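Local coordinates for protein 2-oxoglutarate-dependent dioxygenase DAO (Oryza sativa subsp. indica, PDB 6KUN) that probably oxidises the auxin indole-3-acetic acid irreversibly to inactive 2-oxoindole-3-acetic acid, using Fe(II) and 2-oxoglutarate, and so helps keep auxin levels in balance, at residues 29-34 with 193-198; 176-181 with 216-221; 180-185 with 244-249; 212-217 with 228-233. All blocks are in the same frame, centred on the assembly; numbering follows the deposited sequence.

Contact 1 of 4, residues 29-34 with 193-198; sequences ARLGCF and VLDPAA
Leu31, at the C-terminal end of helix 18-30, reaches across to residues 193-198 with its side chain. Its CB leaves the backbone beside the other segment rather than at it, and the chain then turns in: CG of Leu31 comes to 4.2 Å from OD2 of Asp195. Of the two methyls, CD2 does the touching. CD2 of Leu31 lies 3.8 Å from CD of Pro196, 3.9 Å from CA of Asp195 and 4.0 Å from CG2 of Val193, while the proline ring crosses the leucine at about a right angle. SG of Cys33, anti to its backbone N, meets the other branch of Val193, CG1, at 4.0 Å. Gly32, with positive phi, makes the turn from the helix into strand 33-37. On the far side, OD1 of Asp195 takes the N-H of Ala197 in an Asx turn, which bends the chain as it leaves strand 191-194. The contact seats the N-terminal helix-to-strand turn against the end of strand 191-194, an inner strand of the minor sheet of the jelly roll, and the turn that follows it. No hydrogen bond crosses between the segments, so their direct contact is van der Waals only, and its proline part is poorly ordered.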
loop_
_atom_site.group_PDB
_atom_site.type_symbol
_atom_site.label_atom_id
_atom_site.label_comp_id
_atom_site.label_asym_id
_atom_site.label_seq_id
_atom_site.Cartn_x
_atom_site.Cartn_y
_atom_site.Cartn_z
ATOM N N ALA B 29 0.352 0.815 -29.709
ATOM C CA ALA B 29 -0.063 0.295 -30.999
ATOM C C ALA B 29 -0.378 -1.198 -30.930
ATOM O O ALA B 29 -1.307 -1.680 -31.581
ATOM C CB ALA B 29 1.027 0.557 -32.038
ATOM N N ARG B 30 0.395 -1.944 -30.152
ATOM C CA ARG B 30 0.248 -3.381 -30.158
ATOM C C ARG B 30 -0.665 -3.865 -29.059
ATOM O O ARG B 30 -1.356 -4.854 -29.280
ATOM C CB ARG B 30 1.620 -4.060 -30.037
ATOM C CG ARG B 30 2.429 -3.958 -31.313
ATOM C CD ARG B 30 3.895 -4.000 -31.043
ATOM N NE ARG B 30 4.246 -5.059 -30.102
ATOM C CZ ARG B 30 5.496 -5.405 -29.807
ATOM N NH1 ARG B 30 6.512 -4.782 -30.396
ATOM N NH2 ARG B 30 5.734 -6.373 -28.931
ATOM N N LEU B 31 -0.658 -3.224 -27.884
ATOM C CA LEU B 31 -1.445 -3.645 -26.724
ATOM C C LEU B 31 -2.550 -2.673 -26.329
ATOM O O LEU B 31 -3.587 -3.105 -25.810
ATOM C CB LEU B 31 -0.534 -3.806 -25.501
ATOM C CG LEU B 31 -0.788 -4.943 -24.510
ATOM C CD1 LEU B 31 -0.096 -4.656 -23.182
ATOM C CD2 LEU B 31 -2.207 -5.259 -24.243
ATOM N N GLY B 32 -2.340 -1.369 -26.501
ATOM C CA GLY B 32 -3.303 -0.404 -25.984
ATOM C C GLY B 32 -3.274 -0.195 -24.496
ATOM O O GLY B 32 -4.205 0.427 -23.969
ATOM N N CYS B 33 -2.228 -0.663 -23.811
ATOM C CA CYS B 33 -2.174 -0.701 -22.360
ATOM C C CYS B 33 -0.714 -0.657 -21.938
ATOM O O CYS B 33 0.134 -1.288 -22.571
ATOM C CB CYS B 33 -2.798 -1.974 -21.763
ATOM S SG CYS B 33 -2.852 -2.067 -19.899
ATOM N N PHE B 34 -0.417 0.121 -20.914
ATOM C CA PHE B 34 0.927 0.204 -20.374
ATOM C C PHE B 34 0.872 0.760 -18.961
ATOM O O PHE B 34 -0.109 1.401 -18.560
ATOM C CB PHE B 34 1.849 1.048 -21.265
ATOM C CG PHE B 34 1.412 2.482 -21.482
ATOM C CD1 PHE B 34 0.480 2.806 -22.453
ATOM C CD2 PHE B 34 1.996 3.524 -20.765
ATOM C CE1 PHE B 34 0.097 4.109 -22.689
ATOM C CE2 PHE B 34 1.587 4.871 -21.012
ATOM C CZ PHE B 34 0.650 5.139 -21.967
ATOM N N VAL B 193 -6.462 -7.589 -19.496
ATOM C CA VAL B 193 -6.560 -6.995 -20.830
ATOM C C VAL B 193 -6.353 -8.077 -21.882
ATOM O O VAL B 193 -5.585 -9.025 -21.698
ATOM C CB VAL B 193 -5.530 -5.864 -21.027
ATOM C CG1 VAL B 193 -5.755 -4.757 -19.982
ATOM C CG2 VAL B 193 -4.142 -6.439 -20.926
ATOM N N LEU B 194 -7.051 -7.913 -22.994
ATOM C CA LEU B 194 -6.923 -8.794 -24.142
ATOM C C LEU B 194 -5.691 -8.395 -24.929
ATOM O O LEU B 194 -5.735 -7.468 -25.742
ATOM C CB LEU B 194 -8.166 -8.692 -25.015
ATOM C CG LEU B 194 -8.329 -9.811 -26.032
ATOM C CD1 LEU B 194 -7.121 -10.000 -26.900
ATOM C CD2 LEU B 194 -8.613 -11.094 -25.272
ATOM N N ASP B 195 -4.586 -9.113 -24.677
ATOM C CA ASP B 195 -3.307 -8.837 -25.298
ATOM C C ASP B 195 -3.395 -9.240 -26.767
ATOM O O ASP B 195 -3.632 -10.420 -27.072
ATOM C CB ASP B 195 -2.230 -9.604 -24.517
ATOM C CG ASP B 195 -0.818 -9.237 -24.956
ATOM O OD1 ASP B 195 -0.608 -9.112 -26.178
ATOM O OD2 ASP B 195 0.057 -9.054 -24.078
ATOM N N PRO B 196 -3.277 -8.296 -27.707
ATOM C CA PRO B 196 -3.339 -8.683 -29.126
ATOM C C PRO B 196 -2.446 -9.852 -29.480
ATOM O O PRO B 196 -2.902 -10.767 -30.168
ATOM C CB PRO B 196 -2.939 -7.378 -29.836
ATOM C CG PRO B 196 -3.540 -6.325 -28.933
ATOM C CD PRO B 196 -3.130 -6.833 -27.565
ATOM N N ALA B 197 -1.202 -9.874 -29.013
ATOM C CA ALA B 197 -0.275 -10.930 -29.428
ATOM C C ALA B 197 -0.619 -12.313 -28.906
ATOM O O ALA B 197 0.022 -13.299 -29.287
ATOM C CB ALA B 197 1.143 -10.383 -29.525
ATOM N N ALA B 198 -1.457 -12.398 -27.905
ATOM C CA ALA B 198 -1.686 -13.627 -27.155
ATOM C C ALA B 198 -2.991 -14.350 -27.452
ATOM O O ALA B 198 -3.030 -15.579 -27.523
ATOM C CB ALA B 198 -1.662 -13.146 -25.713
#

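Contact 2 of 4, residues 176-181 with 216-221; sequences SGFLTV and GDVGQA. With IAC (1H-indol-3-ylacetic acid), chain H.
Three backbone hydrogen bonds tie the loop ahead of strand 179-183 to the start of helix 217-222. The straightest runs from N of Gly216 to O of Phe178, 3.0 Å at 177°, with the donor well above the carbonyl plane. The N-H of Val218, in the first turn of the helix, is shared: it gives a good bond to O of Ser176 (3.0 Å) and a weak, bent one to O of Gly177. Two carbonyls therefore meet the N-terminal end of the helix, where the helix dipole would probably favour them. Gly216 is the N-cap residue, its bare backbone lying close against O of Gly177. This junction lies in the double-stranded beta-helix (jelly-roll) core of the 2-oxoglutarate oxygenases, right after Asp175, a predicted iron ligand; Phe178 and Leu179 both face Leu249 in a classic beta bulge. Apolar contacts come from Val218, whose CG1 approaches the edge of the Phe178 ring, 4.0 Å from CD1. The Phe178 ring also meets Trp149 and Trp222 edge-to-face. Ligand contact falls to Ser176: its OG, hydrogen-bonded to the hydroxyl of Tyr277, lies 3.1 Å from the indole N of indole-3-acetic acid. Asp217 turns its OD2 to Tyr280 and to Arg284, another residue of the auxin pocket.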
loop_
_atom_site.group_PDB
_atom_site.type_symbol
_atom_site.label_atom_id
_atom_site.label_comp_id
_atom_site.label_asym_id
_atom_site.label_seq_id
_atom_site.Cartn_x
_atom_site.Cartn_y
_atom_site.Cartn_z
ATOM N N SER B 176 -14.879 4.226 -24.128
ATOM C CA SER B 176 -15.276 4.955 -25.329
ATOM C C SER B 176 -14.307 6.090 -25.643
ATOM O O SER B 176 -14.156 6.476 -26.817
ATOM C CB SER B 176 -16.686 5.541 -25.157
ATOM O OG SER B 176 -16.726 6.409 -24.047
ATOM N N GLY B 177 -13.635 6.613 -24.612
ATOM C CA GLY B 177 -12.847 7.820 -24.709
ATOM C C GLY B 177 -11.458 7.627 -25.284
ATOM O O GLY B 177 -11.121 6.595 -25.863
ATOM N N PHE B 178 -10.620 8.635 -25.055
ATOM C CA PHE B 178 -9.282 8.692 -25.647
ATOM C C PHE B 178 -8.271 7.840 -24.888
ATOM O O PHE B 178 -7.661 6.908 -25.463
ATOM C CB PHE B 178 -8.866 10.189 -25.714
ATOM C CG PHE B 178 -7.590 10.460 -26.391
ATOM C CD1 PHE B 178 -7.463 10.295 -27.779
ATOM C CD2 PHE B 178 -6.486 10.909 -25.672
ATOM C CE1 PHE B 178 -6.246 10.540 -28.414
ATOM C CE2 PHE B 178 -5.261 11.110 -26.280
ATOM C CZ PHE B 178 -5.151 10.951 -27.670
ATOM N N LEU B 179 -8.029 8.197 -23.620
ATOM C CA LEU B 179 -7.077 7.525 -22.746
ATOM C C LEU B 179 -7.660 7.480 -21.347
ATOM O O LEU B 179 -8.371 8.406 -20.947
ATOM C CB LEU B 179 -5.747 8.269 -22.631
ATOM C CG LEU B 179 -4.833 8.295 -23.840
ATOM C CD1 LEU B 179 -3.651 9.192 -23.565
ATOM C CD2 LEU B 179 -4.409 6.900 -24.208
ATOM N N THR B 180 -7.305 6.448 -20.591
ATOM C CA THR B 180 -7.724 6.304 -19.214
ATOM C C THR B 180 -6.528 6.004 -18.334
ATOM O O THR B 180 -5.733 5.122 -18.668
ATOM C CB THR B 180 -8.750 5.186 -19.074
ATOM O OG1 THR B 180 -9.839 5.451 -19.949
ATOM C CG2 THR B 180 -9.272 5.164 -17.617
ATOM N N VAL B 181 -6.406 6.725 -17.199
ATOM C CA VAL B 181 -5.365 6.442 -16.228
ATOM C C VAL B 181 -6.035 5.840 -15.005
ATOM O O VAL B 181 -6.928 6.460 -14.427
ATOM C CB VAL B 181 -4.535 7.677 -15.841
ATOM C CG1 VAL B 181 -3.404 7.259 -14.896
ATOM C CG2 VAL B 181 -3.967 8.328 -17.049
ATOM N N GLY B 216 -8.578 4.034 -25.425
ATOM C CA GLY B 216 -9.973 3.795 -25.702
ATOM C C GLY B 216 -10.331 4.028 -27.166
ATOM O O GLY B 216 -9.485 4.243 -28.031
ATOM N N ASP B 217 -11.631 3.965 -27.436
ATOM C CA ASP B 217 -12.112 3.948 -28.826
ATOM C C ASP B 217 -11.755 5.237 -29.532
ATOM O O ASP B 217 -11.299 5.217 -30.668
ATOM C CB ASP B 217 -13.614 3.735 -28.897
ATOM C CG ASP B 217 -14.055 2.350 -28.453
ATOM O OD1 ASP B 217 -13.229 1.442 -28.259
ATOM O OD2 ASP B 217 -15.313 2.199 -28.280
ATOM N N VAL B 218 -11.962 6.381 -28.871
ATOM C CA VAL B 218 -11.534 7.665 -29.442
ATOM C C VAL B 218 -10.033 7.715 -29.706
ATOM O O VAL B 218 -9.587 8.338 -30.687
ATOM C CB VAL B 218 -11.972 8.836 -28.564
ATOM C CG1 VAL B 218 -11.233 10.099 -28.978
ATOM C CG2 VAL B 218 -13.483 9.040 -28.644
ATOM N N GLY B 219 -9.230 7.048 -28.878
ATOM C CA GLY B 219 -7.809 6.944 -29.184
ATOM C C GLY B 219 -7.549 6.259 -30.527
ATOM O O GLY B 219 -6.664 6.685 -31.317
ATOM N N GLN B 220 -8.274 5.148 -30.776
ATOM C CA GLN B 220 -8.134 4.408 -32.032
ATOM C C GLN B 220 -8.571 5.264 -33.211
ATOM O O GLN B 220 -7.942 5.246 -34.260
ATOM C CB GLN B 220 -8.955 3.116 -31.941
ATOM C CG GLN B 220 -9.491 2.498 -33.249
ATOM C CD GLN B 220 -8.436 1.763 -34.064
ATOM O OE1 GLN B 220 -7.290 1.544 -33.617
ATOM N NE2 GLN B 220 -8.809 1.408 -35.278
ATOM N N ALA B 221 -9.630 6.047 -33.050
ATOM C CA ALA B 221 -10.142 6.841 -34.161
ATOM C C ALA B 221 -9.292 8.091 -34.391
ATOM O O ALA B 221 -8.901 8.392 -35.522
ATOM C CB ALA B 221 -11.620 7.201 -33.941
HETATM C C IAC H . -20.187 3.899 -22.836
HETATM C C1 IAC H . -20.787 4.348 -21.708
HETATM C C2 IAC H . -21.690 3.521 -20.993
HETATM C C3 IAC H . -21.954 2.251 -21.443
HETATM C C4 IAC H . -21.329 1.791 -22.589
HETATM C C5 IAC H . -20.478 2.619 -23.277
HETATM C C7 IAC H . -20.360 5.602 -21.492
HETATM C C8 IAC H . -19.478 5.958 -22.496
HETATM C C17 IAC H . -20.668 6.640 -20.416
HETATM C C18 IAC H . -19.868 6.427 -19.144
HETATM N N IAC H . -19.374 4.892 -23.332
HETATM O O2 IAC H . -20.426 6.679 -18.040
HETATM O O3 IAC H . -18.670 6.034 -19.193
#

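Contact 3 of 4, residues 180-185 with 244-249; sequences TVLQED and SIAMFL. With AKG (2-oxoglutaric acid), chain G.
Four backbone hydrogen bonds join strands 179-183 and 242-249, neighbours in the major sheet of the jelly roll. Val181 and Met247 bond reciprocally, N to O, at 2.9 Å each way, and both donors lie in the carbonyl plane. Gln183 and Ile245 form the second hydrogen-bonded pair; the bond from N of Gln183 to O of Ile245 is the shortest, 2.7 Å at 174°, and meets the oxygen nearly along the C=O axis. The strands run antiparallel, their axes 166° apart. On the face shared by Thr180, Leu182, Ala246 and Phe248 the sheet lines the 2-oxoglutarate site. OG of Ser244, which accepts from ND2 of Asn156, lies 2.8 Å from O4 and 2.9 Å from O3 of the distal carboxylate, beside Arg242 and Tyr158, which bond the same cosubstrate. At the other end of the molecule, CD2 of Leu182 lies 3.2 Å from O1 of 2-oxoglutarate, and O2 approaches the edge of the Phe248 ring in its plane. Thr180 and Phe248 lie side by side, with the threonine CG2 over one ring face. Thr180 OG1 is bonded to OD2 of Asp175, a predicted iron ligand, and a water bridges it to O of Leu249. The packing is tightest between CD2 of Leu182 and CB of Ala246, only 3.3 Å apart.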
loop_
_atom_site.group_PDB
_atom_site.type_symbol
_atom_site.label_atom_id
_atom_site.label_comp_id
_atom_site.label_asym_id
_atom_site.label_seq_id
_atom_site.Cartn_x
_atom_site.Cartn_y
_atom_site.Cartn_z
ATOM N N THR B 180 -7.305 6.448 -20.591
ATOM C CA THR B 180 -7.724 6.304 -19.214
ATOM C C THR B 180 -6.528 6.004 -18.334
ATOM O O THR B 180 -5.733 5.122 -18.668
ATOM C CB THR B 180 -8.750 5.186 -19.074
ATOM O OG1 THR B 180 -9.839 5.451 -19.949
ATOM C CG2 THR B 180 -9.272 5.164 -17.617
ATOM N N VAL B 181 -6.406 6.725 -17.199
ATOM C CA VAL B 181 -5.365 6.442 -16.228
ATOM C C VAL B 181 -6.035 5.840 -15.005
ATOM O O VAL B 181 -6.928 6.460 -14.427
ATOM C CB VAL B 181 -4.535 7.677 -15.841
ATOM C CG1 VAL B 181 -3.404 7.259 -14.896
ATOM C CG2 VAL B 181 -3.967 8.328 -17.049
ATOM N N LEU B 182 -5.576 4.660 -14.592
ATOM C CA LEU B 182 -6.187 3.896 -13.510
ATOM C C LEU B 182 -5.181 3.725 -12.372
ATOM O O LEU B 182 -3.996 3.470 -12.612
ATOM C CB LEU B 182 -6.623 2.494 -14.007
ATOM C CG LEU B 182 -7.532 2.341 -15.221
ATOM C CD1 LEU B 182 -7.600 0.862 -15.607
ATOM C CD2 LEU B 182 -8.913 2.879 -14.949
ATOM N N GLN B 183 -5.688 3.796 -11.144
ATOM C CA GLN B 183 -4.943 3.410 -9.951
ATOM C C GLN B 183 -5.684 2.253 -9.278
ATOM O O GLN B 183 -6.728 2.454 -8.658
ATOM C CB GLN B 183 -4.814 4.590 -8.988
ATOM C CG GLN B 183 -4.193 4.233 -7.649
ATOM C CD GLN B 183 -2.893 4.969 -7.394
ATOM O OE1 GLN B 183 -2.862 5.969 -6.677
ATOM N NE2 GLN B 183 -1.809 4.476 -7.982
ATOM N N GLU B 184 -5.147 1.044 -9.416
ATOM C CA GLU B 184 -5.831 -0.167 -8.974
ATOM C C GLU B 184 -5.517 -0.427 -7.507
ATOM O O GLU B 184 -4.546 0.080 -6.951
ATOM C CB GLU B 184 -5.408 -1.367 -9.841
ATOM C CG GLU B 184 -6.177 -2.674 -9.588
ATOM C CD GLU B 184 -5.797 -3.766 -10.583
ATOM O OE1 GLU B 184 -4.915 -3.513 -11.432
ATOM O OE2 GLU B 184 -6.377 -4.870 -10.522
ATOM N N ASP B 185 -6.376 -1.205 -6.875
ATOM C CA ASP B 185 -6.153 -1.605 -5.493
ATOM C C ASP B 185 -4.890 -2.437 -5.406
ATOM O O ASP B 185 -4.777 -3.440 -6.105
ATOM C CB ASP B 185 -7.346 -2.414 -5.003
ATOM C CG ASP B 185 -7.487 -2.366 -3.517
ATOM O OD1 ASP B 185 -6.443 -2.319 -2.827
ATOM O OD2 ASP B 185 -8.653 -2.356 -3.056
ATOM N N SER B 244 -10.786 1.307 -6.627
ATOM C CA SER B 244 -9.959 1.830 -7.689
ATOM C C SER B 244 -10.322 3.270 -7.956
ATOM O O SER B 244 -11.381 3.751 -7.558
ATOM C CB SER B 244 -10.087 0.997 -8.985
ATOM O OG SER B 244 -11.350 1.113 -9.579
ATOM N N ILE B 245 -9.408 3.952 -8.630
ATOM C CA ILE B 245 -9.570 5.342 -9.023
ATOM C C ILE B 245 -9.196 5.423 -10.499
ATOM O O ILE B 245 -8.180 4.841 -10.941
ATOM C CB ILE B 245 -8.673 6.244 -8.171
ATOM C CG1 ILE B 245 -8.894 5.967 -6.686
ATOM C CG2 ILE B 245 -8.935 7.667 -8.431
ATOM C CD1 ILE B 245 -7.857 6.569 -5.828
ATOM N N ALA B 246 -9.996 6.165 -11.252
ATOM C CA ALA B 246 -9.732 6.308 -12.679
ATOM C C ALA B 246 -9.993 7.722 -13.155
ATOM O O ALA B 246 -10.897 8.408 -12.658
ATOM C CB ALA B 246 -10.591 5.324 -13.521
ATOM N N MET B 247 -9.196 8.158 -14.112
ATOM C CA MET B 247 -9.394 9.427 -14.792
ATOM C C MET B 247 -9.515 9.145 -16.283
ATOM O O MET B 247 -8.605 8.553 -16.884
ATOM C CB MET B 247 -8.213 10.369 -14.533
ATOM C CG MET B 247 -8.389 11.729 -15.204
ATOM S SD MET B 247 -9.716 12.766 -14.540
ATOM C CE MET B 247 -8.877 13.438 -13.113
ATOM N N PHE B 248 -10.640 9.516 -16.859
ATOM C CA PHE B 248 -10.960 9.271 -18.273
ATOM C C PHE B 248 -10.817 10.576 -19.043
ATOM O O PHE B 248 -11.549 11.527 -18.794
ATOM C CB PHE B 248 -12.353 8.706 -18.458
ATOM C CG PHE B 248 -12.617 7.462 -17.659
ATOM C CD1 PHE B 248 -13.000 7.537 -16.334
ATOM C CD2 PHE B 248 -12.505 6.213 -18.246
ATOM C CE1 PHE B 248 -13.274 6.397 -15.615
ATOM C CE2 PHE B 248 -12.791 5.062 -17.511
ATOM C CZ PHE B 248 -13.163 5.167 -16.187
ATOM N N LEU B 249 -9.834 10.620 -19.932
ATOM C CA LEU B 249 -9.710 11.689 -20.908
ATOM C C LEU B 249 -10.597 11.337 -22.095
ATOM O O LEU B 249 -10.371 10.311 -22.760
ATOM C CB LEU B 249 -8.276 11.831 -21.373
ATOM C CG LEU B 249 -7.632 13.175 -21.621
ATOM C CD1 LEU B 249 -6.413 12.933 -22.540
ATOM C CD2 LEU B 249 -8.441 14.244 -22.135
HETATM C C1 AKG G . -12.366 0.605 -16.519
HETATM O O1 AKG G . -11.285 1.103 -16.140
HETATM O O2 AKG G . -13.098 1.172 -17.359
HETATM C C2 AKG G . -12.788 -0.679 -15.966
HETATM O O5 AKG G . -12.977 -1.632 -16.703
HETATM C C3 AKG G . -12.990 -0.820 -14.476
HETATM C C4 AKG G . -11.871 -0.092 -13.741
HETATM C C5 AKG G . -12.058 -0.254 -12.252
HETATM O O3 AKG G . -11.215 -0.923 -11.614
HETATM O O4 AKG G . -13.048 0.286 -11.712
HETATM O O HOH W 1 -11.268 7.776 -21.606
#

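Contact 4 of 4, residues 212-217 with 228-233; sequences VVNVGD and HNVKHR. With AKG (2-oxoglutaric acid), chain G.
His232, predicted to bind the iron, points its imidazole at 2-oxoglutarate. NE2 makes a weak but straight hydrogen bond to O2 of the cosubstrate, 3.3 Å at 173°, and CD2 of His232 comes to 3.0 Å from the keto oxygen O5, which meets the ring at its edge. The other ring nitrogen, ND1, gives a weak, long bond back to O of Val230 in its own segment, which may help orient the ring. The side-chain amide of Asn214 lies over one face, its plane 42° from that of the imidazole. Behind this first shell, CG1 of Val230 packs on CB of Asn214 at 3.7 Å. N of Val230 bonds to O of Val215, in the carbonyl plane, and a water donates to both Val215 O and Val230 O. Farther out, ND2 of Asn229 bonds OD1 of Asp217 at 2.8 Å, nearly straight and within the amide plane; Thr174 OG1 shares that oxygen. The end of strand 211-215 and the start of helix 217-222 thus meet the segment leading into strand 232-235 of the minor sheet, next to the facial triad predicted from His173, Asp175 and His232. Both N-H bonds of His232 together would require a protonated imidazole, and both are weak; with iron bound, NE2 would probably give up its proton and coordinate, ND1-H staying on Val230 O.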
loop_
_atom_site.group_PDB
_atom_site.type_symbol
_atom_site.label_atom_id
_atom_site.label_comp_id
_atom_site.label_asym_id
_atom_site.label_seq_id
_atom_site.Cartn_x
_atom_site.Cartn_y
_atom_site.Cartn_z
ATOM N N VAL B 212 -1.832 2.434 -14.431
ATOM C CA VAL B 212 -2.082 1.774 -15.714
ATOM C C VAL B 212 -2.762 2.760 -16.637
ATOM O O VAL B 212 -3.700 3.454 -16.221
ATOM C CB VAL B 212 -2.952 0.520 -15.503
ATOM C CG1 VAL B 212 -3.251 -0.170 -16.813
ATOM C CG2 VAL B 212 -2.278 -0.412 -14.517
ATOM N N VAL B 213 -2.323 2.810 -17.894
ATOM C CA VAL B 213 -2.942 3.618 -18.926
ATOM C C VAL B 213 -3.567 2.700 -19.971
ATOM O O VAL B 213 -2.927 1.752 -20.441
ATOM C CB VAL B 213 -1.933 4.585 -19.568
ATOM C CG1 VAL B 213 -2.660 5.449 -20.631
ATOM C CG2 VAL B 213 -1.257 5.437 -18.485
ATOM N N ASN B 214 -4.830 2.954 -20.307
ATOM C CA ASN B 214 -5.514 2.214 -21.373
ATOM C C ASN B 214 -5.966 3.162 -22.468
ATOM O O ASN B 214 -6.525 4.243 -22.193
ATOM C CB ASN B 214 -6.788 1.477 -20.813
ATOM C CG ASN B 214 -6.422 0.283 -19.939
ATOM O OD1 ASN B 214 -5.309 -0.218 -19.982
ATOM N ND2 ASN B 214 -7.383 -0.160 -19.133
ATOM N N VAL B 215 -5.794 2.730 -23.714
ATOM C CA VAL B 215 -6.293 3.466 -24.879
ATOM C C VAL B 215 -7.724 3.057 -25.135
ATOM O O VAL B 215 -8.042 1.869 -25.132
ATOM C CB VAL B 215 -5.423 3.174 -26.133
ATOM C CG1 VAL B 215 -5.979 3.919 -27.348
ATOM C CG2 VAL B 215 -3.966 3.524 -25.850
ATOM N N GLY B 216 -8.578 4.034 -25.425
ATOM C CA GLY B 216 -9.973 3.795 -25.702
ATOM C C GLY B 216 -10.331 4.028 -27.166
ATOM O O GLY B 216 -9.485 4.243 -28.031
ATOM N N ASP B 217 -11.631 3.965 -27.436
ATOM C CA ASP B 217 -12.112 3.948 -28.826
ATOM C C ASP B 217 -11.755 5.237 -29.532
ATOM O O ASP B 217 -11.299 5.217 -30.668
ATOM C CB ASP B 217 -13.614 3.735 -28.897
ATOM C CG ASP B 217 -14.055 2.350 -28.453
ATOM O OD1 ASP B 217 -13.229 1.442 -28.259
ATOM O OD2 ASP B 217 -15.313 2.199 -28.280
ATOM N N HIS B 228 -4.214 1.094 -30.339
ATOM C CA HIS B 228 -5.177 0.024 -30.151
ATOM C C HIS B 228 -6.107 0.332 -28.979
ATOM O O HIS B 228 -5.641 0.546 -27.856
ATOM C CB HIS B 228 -4.449 -1.293 -29.864
ATOM C CG HIS B 228 -5.369 -2.451 -29.618
ATOM N ND1 HIS B 228 -6.257 -2.903 -30.575
ATOM C CD2 HIS B 228 -5.563 -3.230 -28.524
ATOM C CE1 HIS B 228 -6.942 -3.926 -30.084
ATOM N NE2 HIS B 228 -6.528 -4.157 -28.849
ATOM N N ASN B 229 -7.415 0.288 -29.230
ATOM C CA ASN B 229 -8.398 0.431 -28.162
ATOM C C ASN B 229 -8.546 -0.926 -27.469
ATOM O O ASN B 229 -9.088 -1.881 -28.036
ATOM C CB ASN B 229 -9.727 0.950 -28.689
ATOM C CG ASN B 229 -10.220 0.220 -29.897
ATOM O OD1 ASN B 229 -9.431 -0.251 -30.743
ATOM N ND2 ASN B 229 -11.534 0.133 -30.024
ATOM N N VAL B 230 -8.045 -1.008 -26.237
ATOM C CA VAL B 230 -7.796 -2.296 -25.608
ATOM C C VAL B 230 -9.073 -2.820 -24.968
ATOM O O VAL B 230 -9.786 -2.096 -24.278
ATOM C CB VAL B 230 -6.646 -2.162 -24.592
ATOM C CG1 VAL B 230 -6.957 -1.096 -23.476
ATOM C CG2 VAL B 230 -6.350 -3.503 -23.972
ATOM N N LYS B 231 -9.382 -4.091 -25.213
ATOM C CA LYS B 231 -10.474 -4.740 -24.521
ATOM C C LYS B 231 -9.981 -5.165 -23.149
ATOM O O LYS B 231 -8.864 -5.690 -23.025
ATOM C CB LYS B 231 -11.015 -5.933 -25.283
ATOM C CG LYS B 231 -11.627 -5.592 -26.637
ATOM C CD LYS B 231 -12.225 -6.861 -27.260
ATOM C CE LYS B 231 -12.942 -6.569 -28.584
ATOM N NZ LYS B 231 -13.473 -7.819 -29.198
ATOM N N HIS B 232 -10.820 -4.910 -22.131
ATOM C CA HIS B 232 -10.447 -5.236 -20.773
ATOM C C HIS B 232 -11.666 -5.631 -19.959
ATOM O O HIS B 232 -12.815 -5.320 -20.295
ATOM C CB HIS B 232 -9.683 -4.097 -20.061
ATOM C CG HIS B 232 -10.443 -2.807 -19.958
ATOM N ND1 HIS B 232 -10.570 -1.931 -21.011
ATOM C CD2 HIS B 232 -11.077 -2.225 -18.915
ATOM C CE1 HIS B 232 -11.269 -0.880 -20.631
ATOM N NE2 HIS B 232 -11.585 -1.030 -19.363
ATOM N N ARG B 233 -11.374 -6.339 -18.873
ATOM C CA ARG B 233 -12.381 -6.781 -17.931
ATOM C C ARG B 233 -11.728 -6.844 -16.552
ATOM O O ARG B 233 -10.527 -6.608 -16.393
ATOM C CB ARG B 233 -12.955 -8.136 -18.348
ATOM C CG ARG B 233 -11.978 -9.267 -18.134
ATOM C CD ARG B 233 -12.396 -10.550 -18.835
ATOM N NE ARG B 233 -11.419 -11.612 -18.579
ATOM C CZ ARG B 233 -11.564 -12.873 -18.972
ATOM N NH1 ARG B 233 -12.647 -13.231 -19.642
ATOM N NH2 ARG B 233 -10.620 -13.774 -18.693
HETATM C C1 AKG G . -12.366 0.605 -16.519
HETATM O O1 AKG G . -11.285 1.103 -16.140
HETATM O O2 AKG G . -13.098 1.172 -17.359
HETATM C C2 AKG G . -12.788 -0.679 -15.966
HETATM O O5 AKG G . -12.977 -1.632 -16.703
HETATM C C3 AKG G . -12.990 -0.820 -14.476
HETATM C C4 AKG G . -11.871 -0.092 -13.741
HETATM C C5 AKG G . -12.058 -0.254 -12.252
HETATM O O3 AKG G . -11.215 -0.923 -11.614
HETATM O O4 AKG G . -13.048 0.286 -11.712
HETATM O O HOH W 2 -10.133 0.527 -23.841
#

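All four contacts lie in one jelly roll. Strands 33-37, 211-215, 179-183 and 242-249 follow one another across the major sheet, linking contacts 1, 4, 2 and 3 in turn, while strands 191-194 and 232-235 bring contacts 1 and 4 onto the minor sheet. Contacts 2 and 4 share Gly216 and Asp217, with centres 7 Å apart; contacts 2 and 3 share Thr180 and Val181. Contact 1 is farthest out, its centre about 18 Å from that of contact 3. Along the chain its segments alternate with those of contacts 2 and 3, and it closes before contact 4 opens. Contacts 3 and 4 both reach 2-oxoglutarate and contact 2 reaches the auxin, so strand 179-183 and the loop leading into it lie beside both ligand sites.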